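Long-range contact in tRNA (guanine(9)-N1)-methyltransferase (Schizosaccharomyces pombe, PDB 4JWF), which catalyses the S-adenosyl-L-methionine-dependent methylation of guanosine 9 of cytoplasmic tRNA at N1 through its SPOUT-type methyltransferase domain: residues 123-128 / 159-164. Sequence-based numbering, arbitrary orientation.
Sequences SDNTIT and GIKTAK. With SAH (S-adenosyl-L-homocysteine), chain C.
Thr162 and Ser123 open the contact between the edge strand 161-163 of the parallel SPOUT sheet and the loop that follows the neighbouring strand 116-119. The two hydroxyls are hydrogen-bonded, with either able to donate, although the 2.5 Å between Ser123 OG and Thr162 OG1 is shorter than usual and its exact value doubtful. With chi1 at 75°, OG1 of Thr162 sits between its own backbone N and carbonyl carbon, where NE2 of Gln152 in helix 150-158 also hydrogen-bonds it. The carbonyl of Thr162 accepts a hydrogen bond from the loop: ND2 of Asn125 donates to Thr162 O over 2.8 Å, and the acceptor lies almost in the plane of the amide, which fixes how that amide is turned. Ala163 follows, its backbone hydrogen-bonded to Tyr118 and Ser120 while its methyl packs on Ile127, 3.8 Å from CB to CB. At Lys164 a single beta bridge with Thr126 joins the backbones: Lys164 N donates to Asn125 O, and Ile127 N returns a bond of 2.9 Å, nearly straight, to Lys164 O. The same residue borders the S-adenosyl-L-homocysteine pocket, its CA 3.5 Å from N1 of the adenine, so the bridge ties the loop to the backbone beside the base. Its chain leaves with CG in the crowded position (chi1 58°) and then runs extended across the loop, CD 3.3 Å from Ser123 O and CE 3.5 Å from Thr126 OG1. An alanine here would probably strip the Ser123 carbonyl and the Thr126 hydroxyl of this methylene cover. Nearer the backbone, CG of Lys164 lies 3.1 Å from Asn125 O.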
# COMPACT_ATOMS: atom_id res chain seq x y z
N SER A 123 -2.16 6.49 -13.41
CA SER A 123 -1.54 5.61 -14.41
C SER A 123 -2.41 5.41 -15.64
O SER A 123 -3.64 5.38 -15.53
CB SER A 123 -1.23 4.25 -13.79
OG SER A 123 -0.46 3.46 -14.68
N ASP A 124 -1.78 5.25 -16.80
CA ASP A 124 -2.49 4.84 -18.02
C ASP A 124 -2.90 3.38 -17.91
O ASP A 124 -3.94 3.00 -18.42
CB ASP A 124 -1.64 5.05 -19.28
CG ASP A 124 -1.29 6.52 -19.54
OD1 ASP A 124 -2.07 7.41 -19.15
OD2 ASP A 124 -0.23 6.77 -20.15
N ASN A 125 -2.07 2.58 -17.24
CA ASN A 125 -2.34 1.15 -17.04
C ASN A 125 -3.40 0.85 -15.98
O ASN A 125 -3.59 1.62 -15.05
CB ASN A 125 -1.08 0.41 -16.64
CG ASN A 125 0.04 0.60 -17.61
OD1 ASN A 125 -0.14 0.51 -18.82
ND2 ASN A 125 1.22 0.88 -17.09
N THR A 126 -4.08 -0.28 -16.14
CA THR A 126 -5.00 -0.76 -15.13
C THR A 126 -4.58 -2.15 -14.67
O THR A 126 -4.26 -3.02 -15.49
CB THR A 126 -6.46 -0.76 -15.62
OG1 THR A 126 -6.83 0.57 -15.99
CG2 THR A 126 -7.39 -1.22 -14.53
N ILE A 127 -4.56 -2.33 -13.36
CA ILE A 127 -4.21 -3.58 -12.73
C ILE A 127 -5.45 -4.48 -12.78
O ILE A 127 -6.52 -4.08 -12.33
CB ILE A 127 -3.67 -3.31 -11.28
CG1 ILE A 127 -2.38 -4.10 -10.99
CG2 ILE A 127 -4.75 -3.44 -10.22
CD1 ILE A 127 -2.54 -5.59 -10.89
N THR A 128 -5.33 -5.66 -13.37
CA THR A 128 -6.46 -6.59 -13.41
C THR A 128 -6.24 -7.77 -12.47
O THR A 128 -7.19 -8.29 -11.88
CB THR A 128 -6.75 -7.12 -14.84
OG1 THR A 128 -5.61 -7.81 -15.35
CG2 THR A 128 -7.12 -5.97 -15.78
N GLY A 159 11.75 4.44 -14.16
CA GLY A 159 11.61 3.41 -15.18
C GLY A 159 10.84 2.19 -14.73
O GLY A 159 10.96 1.11 -15.33
N ILE A 160 10.04 2.33 -13.67
CA ILE A 160 9.21 1.22 -13.21
C ILE A 160 7.75 1.42 -13.59
O ILE A 160 7.26 2.55 -13.69
CB ILE A 160 9.38 0.89 -11.68
CG1 ILE A 160 8.89 2.04 -10.79
CG2 ILE A 160 10.83 0.51 -11.35
CD1 ILE A 160 9.02 1.77 -9.31
N LYS A 161 7.07 0.30 -13.80
CA LYS A 161 5.69 0.26 -14.24
C LYS A 161 4.74 0.84 -13.19
O LYS A 161 4.99 0.73 -11.99
CB LYS A 161 5.32 -1.21 -14.50
CG LYS A 161 4.41 -1.45 -15.69
CD LYS A 161 3.97 -2.91 -15.76
CE LYS A 161 5.14 -3.87 -16.00
NZ LYS A 161 4.71 -5.30 -15.89
N THR A 162 3.64 1.44 -13.65
CA THR A 162 2.56 1.87 -12.77
C THR A 162 1.21 1.27 -13.21
O THR A 162 1.07 0.78 -14.33
CB THR A 162 2.42 3.43 -12.67
OG1 THR A 162 1.83 3.95 -13.87
CG2 THR A 162 3.77 4.10 -12.44
N ALA A 163 0.22 1.33 -12.32
CA ALA A 163 -1.11 0.81 -12.59
C ALA A 163 -2.10 1.38 -11.60
O ALA A 163 -1.78 1.56 -10.43
CB ALA A 163 -1.11 -0.72 -12.52
N LYS A 164 -3.30 1.68 -12.08
CA LYS A 164 -4.39 2.09 -11.22
C LYS A 164 -5.30 0.91 -10.90
O LYS A 164 -5.27 -0.11 -11.59
CB LYS A 164 -5.18 3.25 -11.86
CG LYS A 164 -5.77 2.96 -13.22
CD LYS A 164 -6.26 4.24 -13.87
CE LYS A 164 -6.89 3.97 -15.23
NZ LYS A 164 -7.74 5.12 -15.65
N SAH C . -1.33 12.39 -4.80
CA SAH C . -0.96 11.00 -4.37
CB SAH C . -2.22 10.25 -3.92
CG SAH C . -2.05 9.68 -2.51
SD SAH C . -3.23 8.40 -2.16
C SAH C . -0.28 10.31 -5.51
O SAH C . 0.28 10.95 -6.41
OXT SAH C . -0.24 9.08 -5.62
C5' SAH C . -2.16 7.21 -1.41
C4' SAH C . -1.59 6.11 -2.33
O4' SAH C . -2.55 5.07 -2.56
C3' SAH C . -1.10 6.54 -3.71
O3' SAH C . 0.28 6.85 -3.71
C2' SAH C . -1.35 5.34 -4.60
O2' SAH C . -0.24 4.46 -4.59
C1' SAH C . -2.46 4.59 -3.91
N9 SAH C . -3.75 4.79 -4.61
C8 SAH C . -4.77 5.58 -4.22
N7 SAH C . -5.82 5.50 -5.08
C5 SAH C . -5.46 4.64 -6.05
C6 SAH C . -6.08 4.08 -7.28
N6 SAH C . -7.33 4.45 -7.64
N1 SAH C . -5.37 3.19 -8.01
C2 SAH C . -4.13 2.81 -7.67
N3 SAH C . -3.50 3.27 -6.57
C4 SAH C . -4.10 4.17 -5.74